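Local coordinates for protein pectate lyase (PDB 4U49) that probably cleaves polygalacturonate and methylated pectins by calcium-dependent elimination within the chain, as a secreted pectate lyase of polysaccharide lyase family 3, at residues Q231-T245 and N262-T275. Sequence-based numbering, arbitrary orientation.
Unlike the reference sequence in segment 231-245: N243 (reference Lys).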
ATOM      1  N   GLN A 231      10.117   6.574  -5.370  1.00 16.60           N
ATOM      2  CA  GLN A 231      10.119   7.953  -4.873  1.00 16.62           C
ATOM      3  C   GLN A 231      11.435   8.660  -5.199  1.00 21.04           C
ATOM      4  O   GLN A 231      12.362   8.692  -4.385  1.00 21.69           O
ATOM      5  CB  GLN A 231       9.893   7.990  -3.354  1.00 20.66           C
ATOM      6  CG  GLN A 231       9.656   9.379  -2.772  1.00 21.76           C
ATOM      7  CD  GLN A 231       9.383   9.363  -1.266  1.00 22.15           C
ATOM      8  OE1 GLN A 231       8.751   8.440  -0.754  1.00 23.74           O
ATOM      9  NE2 GLN A 231       9.875  10.382  -0.553  1.00 21.14           N
ATOM     10  N   ASN A 232      11.521   9.222  -6.397  1.00 26.37           N
ATOM     11  CA  ASN A 232      12.775   9.776  -6.882  1.00 26.38           C
ATOM     12  C   ASN A 232      12.955  11.246  -6.533  1.00 24.50           C
ATOM     13  O   ASN A 232      14.083  11.731  -6.439  1.00 23.47           O
ATOM     14  CB  ASN A 232      12.862   9.573  -8.392  1.00 33.22           C
ATOM     15  CG  ASN A 232      13.311   8.169  -8.761  1.00 37.96           C
ATOM     16  OD1 ASN A 232      12.616   7.451  -9.480  1.00 41.48           O
ATOM     17  ND2 ASN A 232      14.475   7.766  -8.249  1.00 30.75           N
ATOM     18  N   ALA A 233      11.845  11.947  -6.331  1.00 22.93           N
ATOM     19  CA  ALA A 233      11.898  13.361  -5.990  1.00 24.32           C
ATOM     20  C   ALA A 233      12.450  13.571  -4.587  1.00 24.00           C
ATOM     21  O   ALA A 233      12.258  12.737  -3.696  1.00 20.78           O
ATOM     22  CB  ALA A 233      10.519  13.989  -6.114  1.00 24.76           C
ATOM     23  N   LYS A 234      13.147  14.688  -4.403  1.00 21.44           N
ATOM     24  CA  LYS A 234      13.610  15.106  -3.088  1.00 21.92           C
ATOM     25  C   LYS A 234      12.552  16.007  -2.464  1.00 23.87           C
ATOM     26  O   LYS A 234      11.632  16.449  -3.156  1.00 23.48           O
ATOM     27  CB  LYS A 234      14.949  15.836  -3.187  1.00 27.15           C
ATOM     28  CG  LYS A 234      15.933  15.184  -4.146  1.00 24.71           C
ATOM     29  CD  LYS A 234      17.213  15.993  -4.255  1.00 28.07           C
ATOM     30  CE  LYS A 234      18.147  15.430  -5.318  1.00 28.52           C
ATOM     31  NZ  LYS A 234      17.612  15.571  -6.703  1.00 26.37           N
ATOM     32  N   ASN A 235      12.686  16.279  -1.168  1.00 20.77           N
ATOM     33  CA  ASN A 235      11.689  17.057  -0.437  1.00 23.86           C
ATOM     34  C   ASN A 235      10.306  16.456  -0.654  1.00 25.97           C
ATOM     35  O   ASN A 235       9.318  17.168  -0.850  1.00 26.03           O
ATOM     36  CB  ASN A 235      11.721  18.525  -0.870  1.00 26.21           C
ATOM     37  CG  ASN A 235      13.123  19.104  -0.863  1.00 31.26           C
ATOM     38  OD1 ASN A 235      13.682  19.424  -1.915  1.00 33.11           O
ATOM     39  ND2 ASN A 235      13.704  19.232   0.325  1.00 33.08           N
ATOM     40  N   SER A 236      10.262  15.128  -0.635  1.00 22.64           N
ATOM     41  CA  SER A 236       9.051  14.375  -0.914  1.00 20.40           C
ATOM     42  C   SER A 236       8.734  13.454   0.252  1.00 18.78           C
ATOM     43  O   SER A 236       9.625  13.068   1.009  1.00 17.37           O
ATOM     44  CB  SER A 236       9.211  13.566  -2.200  1.00 24.02           C
ATOM     45  OG  SER A 236      10.255  12.612  -2.064  1.00 25.76           O
ATOM     46  N   HIS A 237       7.464  13.095   0.388  1.00 16.50           N
ATOM     47  CA  HIS A 237       7.023  12.289   1.513  1.00 17.79           C
ATOM     48  C   HIS A 237       5.968  11.276   1.086  1.00 16.28           C
ATOM     49  O   HIS A 237       4.926  11.645   0.549  1.00 17.00           O
ATOM     50  CB  HIS A 237       6.469  13.194   2.618  1.00 18.39           C
ATOM     51  CG  HIS A 237       6.263  12.502   3.927  1.00 18.02           C
ATOM     52  ND1 HIS A 237       5.523  13.058   4.950  1.00 17.94           N
ATOM     53  CD2 HIS A 237       6.706  11.309   4.390  1.00 17.72           C
ATOM     54  CE1 HIS A 237       5.515  12.234   5.983  1.00 20.72           C
ATOM     55  NE2 HIS A 237       6.226  11.166   5.670  1.00 17.43           N
ATOM     56  N   THR A 238       6.246   9.998   1.316  1.00 15.50           N
ATOM     57  CA  THR A 238       5.248   8.960   1.104  1.00 13.46           C
ATOM     58  C   THR A 238       4.751   8.455   2.449  1.00 15.00           C
ATOM     59  O   THR A 238       5.548   8.107   3.326  1.00 12.18           O
ATOM     60  CB  THR A 238       5.797   7.781   0.276  1.00 13.73           C
ATOM     61  OG1 THR A 238       6.097   8.225  -1.055  1.00 15.10           O
ATOM     62  CG2 THR A 238       4.775   6.653   0.208  1.00 14.00           C
ATOM     63  N   ILE A 239       3.430   8.437   2.604  1.00 12.56           N
ATOM     64  CA  ILE A 239       2.780   7.979   3.825  1.00 11.96           C
ATOM     65  C   ILE A 239       1.971   6.716   3.554  1.00 12.25           C
ATOM     66  O   ILE A 239       1.194   6.661   2.600  1.00 14.57           O
ATOM     67  CB  ILE A 239       1.846   9.064   4.411  1.00 12.83           C
ATOM     68  CG1 ILE A 239       2.624  10.350   4.697  1.00 15.85           C
ATOM     69  CG2 ILE A 239       1.162   8.559   5.677  1.00 14.31           C
ATOM     70  CD1 ILE A 239       1.762  11.477   5.248  1.00 19.60           C
ATOM     71  N   VAL A 240       2.169   5.703   4.392  1.00 12.84           N
ATOM     72  CA  VAL A 240       1.438   4.446   4.292  1.00 12.30           C
ATOM     73  C   VAL A 240       0.598   4.234   5.547  1.00 14.62           C
ATOM     74  O   VAL A 240       1.143   4.108   6.642  1.00 15.17           O
ATOM     75  CB  VAL A 240       2.393   3.247   4.106  1.00 14.08           C
ATOM     76  CG1 VAL A 240       1.620   1.941   4.109  1.00 15.76           C
ATOM     77  CG2 VAL A 240       3.204   3.395   2.820  1.00 12.02           C
ATOM     78  N   GLN A 241      -0.724   4.200   5.391  1.00 14.39           N
ATOM     79  CA  GLN A 241      -1.616   4.079   6.543  1.00 14.28           C
ATOM     80  C   GLN A 241      -2.820   3.180   6.252  1.00 15.46           C
ATOM     81  O   GLN A 241      -2.927   2.600   5.174  1.00 14.39           O
ATOM     82  CB  GLN A 241      -2.090   5.469   6.997  1.00 18.58           C
ATOM     83  CG  GLN A 241      -3.000   6.192   6.006  1.00 16.25           C
ATOM     84  CD  GLN A 241      -3.171   7.666   6.328  1.00 18.15           C
ATOM     85  OE1 GLN A 241      -2.195   8.402   6.449  1.00 18.21           O
ATOM     86  NE2 GLN A 241      -4.419   8.104   6.466  1.00 22.86           N
ATOM     87  N   GLY A 242      -3.718   3.055   7.226  1.00 16.07           N
ATOM     88  CA  GLY A 242      -4.911   2.240   7.060  1.00 15.97           C
ATOM     89  C   GLY A 242      -4.627   0.755   6.918  1.00 15.76           C
ATOM     90  O   GLY A 242      -5.435   0.014   6.358  1.00 16.41           O
ATOM     91  N   ASN A 243      -3.476   0.329   7.430  1.00 15.88           N
ATOM     92  CA  ASN A 243      -3.048  -1.066   7.377  1.00 15.59           C
ATOM     93  C   ASN A 243      -2.970  -1.605   5.948  1.00 15.23           C
ATOM     94  O   ASN A 243      -3.431  -2.714   5.668  1.00 15.50           O
ATOM     95  CB  ASN A 243      -3.977  -1.945   8.220  1.00 16.87           C
ATOM     96  CG  ASN A 243      -3.334  -3.259   8.610  1.00 20.85           C
ATOM     97  OD1 ASN A 243      -2.109  -3.392   8.584  1.00 18.15           O
ATOM     98  ND2 ASN A 243      -4.155  -4.240   8.974  1.00 18.80           N
ATOM     99  N   PHE A 244      -2.403  -0.797   5.055  1.00 14.61           N
ATOM    100  CA  PHE A 244      -2.020  -1.227   3.712  1.00 14.92           C
ATOM    101  C   PHE A 244      -1.303  -2.569   3.805  1.00 14.70           C
ATOM    102  O   PHE A 244      -0.404  -2.736   4.624  1.00 15.24           O
ATOM    103  CB  PHE A 244      -1.138  -0.157   3.057  1.00 16.16           C
ATOM    104  CG  PHE A 244      -0.460  -0.597   1.788  1.00 11.44           C
ATOM    105  CD1 PHE A 244      -1.183  -0.784   0.622  1.00 14.40           C
ATOM    106  CD2 PHE A 244       0.913  -0.779   1.754  1.00 13.48           C
ATOM    107  CE1 PHE A 244      -0.549  -1.172  -0.549  1.00 15.16           C
ATOM    108  CE2 PHE A 244       1.550  -1.168   0.588  1.00 12.83           C
ATOM    109  CZ  PHE A 244       0.820  -1.363  -0.563  1.00 12.83           C
ATOM    110  N   THR A 245      -1.723  -3.532   2.988  1.00 16.54           N
ATOM    111  CA  THR A 245      -1.263  -4.909   3.152  1.00 14.30           C
ATOM    112  C   THR A 245      -0.581  -5.480   1.911  1.00 16.74           C
ATOM    113  O   THR A 245      -1.128  -5.438   0.808  1.00 14.50           O
ATOM    114  CB  THR A 245      -2.433  -5.842   3.542  1.00 16.35           C
ATOM    115  OG1 THR A 245      -2.961  -5.445   4.814  1.00 17.10           O
ATOM    116  CG2 THR A 245      -1.967  -7.296   3.628  1.00 18.07           C
ATOM    117  N   ASN A 262      22.041  12.934 -10.131  1.00 21.14           N
ATOM    118  CA  ASN A 262      21.577  14.064  -9.329  1.00 23.18           C
ATOM    119  C   ASN A 262      20.957  13.571  -8.021  1.00 22.42           C
ATOM    120  O   ASN A 262      19.892  14.022  -7.609  1.00 22.30           O
ATOM    121  CB  ASN A 262      20.576  14.913 -10.123  1.00 23.07           C
ATOM    122  CG  ASN A 262      20.179  16.186  -9.397  1.00 28.02           C
ATOM    123  OD1 ASN A 262      20.976  16.770  -8.665  1.00 36.03           O
ATOM    124  ND2 ASN A 262      18.935  16.609  -9.583  1.00 28.13           N
ATOM    125  N   ASN A 263      21.633  12.627  -7.374  1.00 19.99           N
ATOM    126  CA  ASN A 263      21.116  12.039  -6.144  1.00 20.25           C
ATOM    127  C   ASN A 263      21.161  13.037  -4.998  1.00 20.08           C
ATOM    128  O   ASN A 263      21.993  13.943  -4.983  1.00 21.31           O
ATOM    129  CB  ASN A 263      21.906  10.781  -5.776  1.00 16.72           C
ATOM    130  CG  ASN A 263      21.083   9.789  -4.984  1.00 18.63           C
ATOM    131  OD1 ASN A 263      19.887   9.988  -4.772  1.00 16.55           O
ATOM    132  ND2 ASN A 263      21.715   8.702  -4.558  1.00 14.79           N
ATOM    133  N   GLY A 264      20.260  12.865  -4.039  1.00 16.11           N
ATOM    134  CA  GLY A 264      20.195  13.748  -2.893  1.00 19.69           C
ATOM    135  C   GLY A 264      18.926  13.498  -2.110  1.00 17.59           C
ATOM    136  O   GLY A 264      18.170  12.580  -2.422  1.00 17.52           O
ATOM    137  N   GLY A 265      18.688  14.316  -1.092  1.00 19.36           N
ATOM    138  CA  GLY A 265      17.514  14.157  -0.256  1.00 18.23           C
ATOM    139  C   GLY A 265      17.039  15.478   0.315  1.00 24.23           C
ATOM    140  O   GLY A 265      17.426  16.538  -0.174  1.00 24.68           O
ATOM    141  N   PRO A 266      16.198  15.424   1.360  1.00 20.79           N
ATOM    142  CA  PRO A 266      15.716  14.181   1.969  1.00 19.84           C
ATOM    143  C   PRO A 266      14.556  13.546   1.207  1.00 19.56           C
ATOM    144  O   PRO A 266      13.735  14.251   0.619  1.00 18.69           O
ATOM    145  CB  PRO A 266      15.261  14.635   3.357  1.00 17.93           C
ATOM    146  CG  PRO A 266      14.811  16.038   3.147  1.00 24.77           C
ATOM    147  CD  PRO A 266      15.715  16.615   2.084  1.00 25.17           C
ATOM    148  N   ARG A 267      14.515  12.218   1.206  1.00 16.50           N
ATOM    149  CA  ARG A 267      13.356  11.479   0.732  1.00 13.81           C
ATOM    150  C   ARG A 267      12.754  10.781   1.942  1.00 15.52           C
ATOM    151  O   ARG A 267      13.424   9.982   2.599  1.00 14.02           O
ATOM    152  CB  ARG A 267      13.735  10.466  -0.348  1.00 15.64           C
ATOM    153  CG  ARG A 267      14.411  11.065  -1.569  1.00 13.88           C
ATOM    154  CD  ARG A 267      14.586  10.006  -2.642  1.00 14.99           C
ATOM    155  NE  ARG A 267      15.248  10.526  -3.833  1.00 15.49           N
ATOM    156  CZ  ARG A 267      16.518  10.288  -4.136  1.00 18.34           C
ATOM    157  NH1 ARG A 267      17.254   9.527  -3.335  1.00 14.26           N
ATOM    158  NH2 ARG A 267      17.049  10.797  -5.241  1.00 18.17           N
ATOM    159  N   ASN A 268      11.499  11.086   2.250  1.00 14.98           N
ATOM    160  CA  ASN A 268      10.913  10.629   3.504  1.00 15.70           C
ATOM    161  C   ASN A 268       9.810   9.593   3.337  1.00 14.12           C
ATOM    162  O   ASN A 268       9.019   9.648   2.396  1.00 14.62           O
ATOM    163  CB  ASN A 268      10.374  11.825   4.288  1.00 18.33           C
ATOM    164  CG  ASN A 268      11.461  12.808   4.658  1.00 18.77           C
ATOM    165  OD1 ASN A 268      12.575  12.417   5.003  1.00 20.34           O
ATOM    166  ND2 ASN A 268      11.146  14.095   4.580  1.00 21.69           N
ATOM    167  N   LEU A 269       9.776   8.648   4.269  1.00 13.50           N
ATOM    168  CA  LEU A 269       8.743   7.621   4.319  1.00 13.13           C
ATOM    169  C   LEU A 269       8.142   7.562   5.711  1.00 13.37           C
ATOM    170  O   LEU A 269       8.867   7.540   6.702  1.00 15.02           O
ATOM    171  CB  LEU A 269       9.314   6.249   3.950  1.00 14.57           C
ATOM    172  CG  LEU A 269       8.358   5.062   4.125  1.00 14.03           C
ATOM    173  CD1 LEU A 269       7.327   5.022   3.006  1.00 12.98           C
ATOM    174  CD2 LEU A 269       9.109   3.735   4.215  1.00 15.31           C
ATOM    175  N   THR A 270       6.818   7.540   5.792  1.00 14.01           N
ATOM    176  CA  THR A 270       6.170   7.292   7.070  1.00 13.59           C
ATOM    177  C   THR A 270       5.194   6.136   6.949  1.00 13.92           C
ATOM    178  O   THR A 270       4.234   6.194   6.180  1.00 15.41           O
ATOM    179  CB  THR A 270       5.430   8.533   7.596  1.00 14.56           C
ATOM    180  OG1 THR A 270       6.362   9.609   7.767  1.00 17.10           O
ATOM    181  CG2 THR A 270       4.775   8.225   8.933  1.00 16.94           C
ATOM    182  N   ILE A 271       5.455   5.072   7.697  1.00 14.59           N
ATOM    183  CA  ILE A 271       4.522   3.963   7.769  1.00 13.55           C
ATOM    184  C   ILE A 271       3.710   4.120   9.042  1.00 16.34           C
ATOM    185  O   ILE A 271       4.201   3.843  10.132  1.00 19.78           O
ATOM    186  CB  ILE A 271       5.226   2.594   7.772  1.00 16.23           C
ATOM    187  CG1 ILE A 271       6.062   2.404   6.507  1.00 15.87           C
ATOM    188  CG2 ILE A 271       4.203   1.473   7.902  1.00 19.90           C
ATOM    189  CD1 ILE A 271       6.814   1.090   6.484  1.00 17.13           C
ATOM    190  N   ILE A 272       2.479   4.596   8.905  1.00 13.16           N
ATOM    191  CA  ILE A 272       1.600   4.736  10.059  1.00 15.58           C
ATOM    192  C   ILE A 272       1.094   3.355  10.477  1.00 16.65           C
ATOM    193  O   ILE A 272       1.094   3.011  11.660  1.00 18.22           O
ATOM    194  CB  ILE A 272       0.422   5.680   9.762  1.00 17.99           C
ATOM    195  CG1 ILE A 272       0.950   7.062   9.359  1.00 19.10           C
ATOM    196  CG2 ILE A 272      -0.498   5.781  10.973  1.00 19.31           C
ATOM    197  CD1 ILE A 272      -0.124   8.126   9.210  1.00 23.24           C
ATOM    198  N   SER A 273       0.688   2.559   9.493  1.00 16.89           N
ATOM    199  CA  SER A 273       0.306   1.172   9.736  1.00 19.24           C
ATOM    200  C   SER A 273       0.327   0.377   8.436  1.00 16.53           C
ATOM    201  O   SER A 273      -0.181   0.828   7.411  1.00 16.81           O
ATOM    202  CB  SER A 273      -1.079   1.091  10.382  1.00 18.84           C
ATOM    203  OG  SER A 273      -2.054   1.697   9.554  1.00 21.04           O
ATOM    204  N   ALA A 274       0.927  -0.808   8.490  1.00 15.89           N
ATOM    205  CA  ALA A 274       1.008  -1.684   7.328  1.00 16.37           C
ATOM    206  C   ALA A 274       1.191  -3.128   7.770  1.00 17.87           C
ATOM    207  O   ALA A 274       1.679  -3.390   8.869  1.00 18.21           O
ATOM    208  CB  ALA A 274       2.149  -1.263   6.412  1.00 12.41           C
ATOM    209  N   THR A 275       0.799  -4.057   6.905  1.00 17.01           N
ATOM    210  CA  THR A 275       0.950  -5.481   7.169  1.00 16.11           C
ATOM    211  C   THR A 275       1.612  -6.177   5.990  1.00 16.37           C
ATOM    212  O   THR A 275       1.230  -5.955   4.843  1.00 17.73           O
ATOM    213  CB  THR A 275      -0.408  -6.157   7.444  1.00 18.89           C
ATOM    214  OG1 THR A 275      -0.934  -5.690   8.692  1.00 19.21           O
ATOM    215  CG2 THR A 275      -0.255  -7.670   7.500  1.00 18.76           C
TER
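Two successive coils of the right-handed parallel beta-helix characteristic of this pectate lyase family stack here, strand 236-241 on strand 267-271. In-register parallel bonds join them, among them T270 N to T238 O and V240 N to T270 O. On the face carrying H237, I239 and T270, H237 holds CG anti to the backbone N (chi1 -167°), which brings NE2 over to T270 OG1; the two hydrogen-bond at 2.6 Å, the hydroxyl at the ring edge in its plane. I239 CG1 lies against one face of the imidazole. On the opposite face of the sheet, V240 CG1 packs on A274 CB (4.0 Å), a branched valine beside a small alanine. Q231, buried in the loop leading into strand 236-241, uses both ends of its amide: NE2 donates to N268 O (3.2 Å) and S236 OG, while OE1 accepts from T238 OG1 and W254 NE1. Arginine suits position 267 because its extended chain carries R267 NE to N232 O (3.1 Å). Its NH1 and NH2 both grip N263 OD1 end-on; S256 OG also bonds NH1, and N263 ND2 donates to C257 O. Past V240 the register slips by one residue. G242 turns the chain with a positive phi (66°), easy for glycine; S273 OG accepts from N243 N (2.9 Å), and T275 OG1 donates to a lone pair of N243 OD1 (2.6 Å). Strand 236-241 bonds through its backbone to strand 206-210, while strand 267-271 pairs with strand 294-301, T270 touching R297 and I271 touching I296.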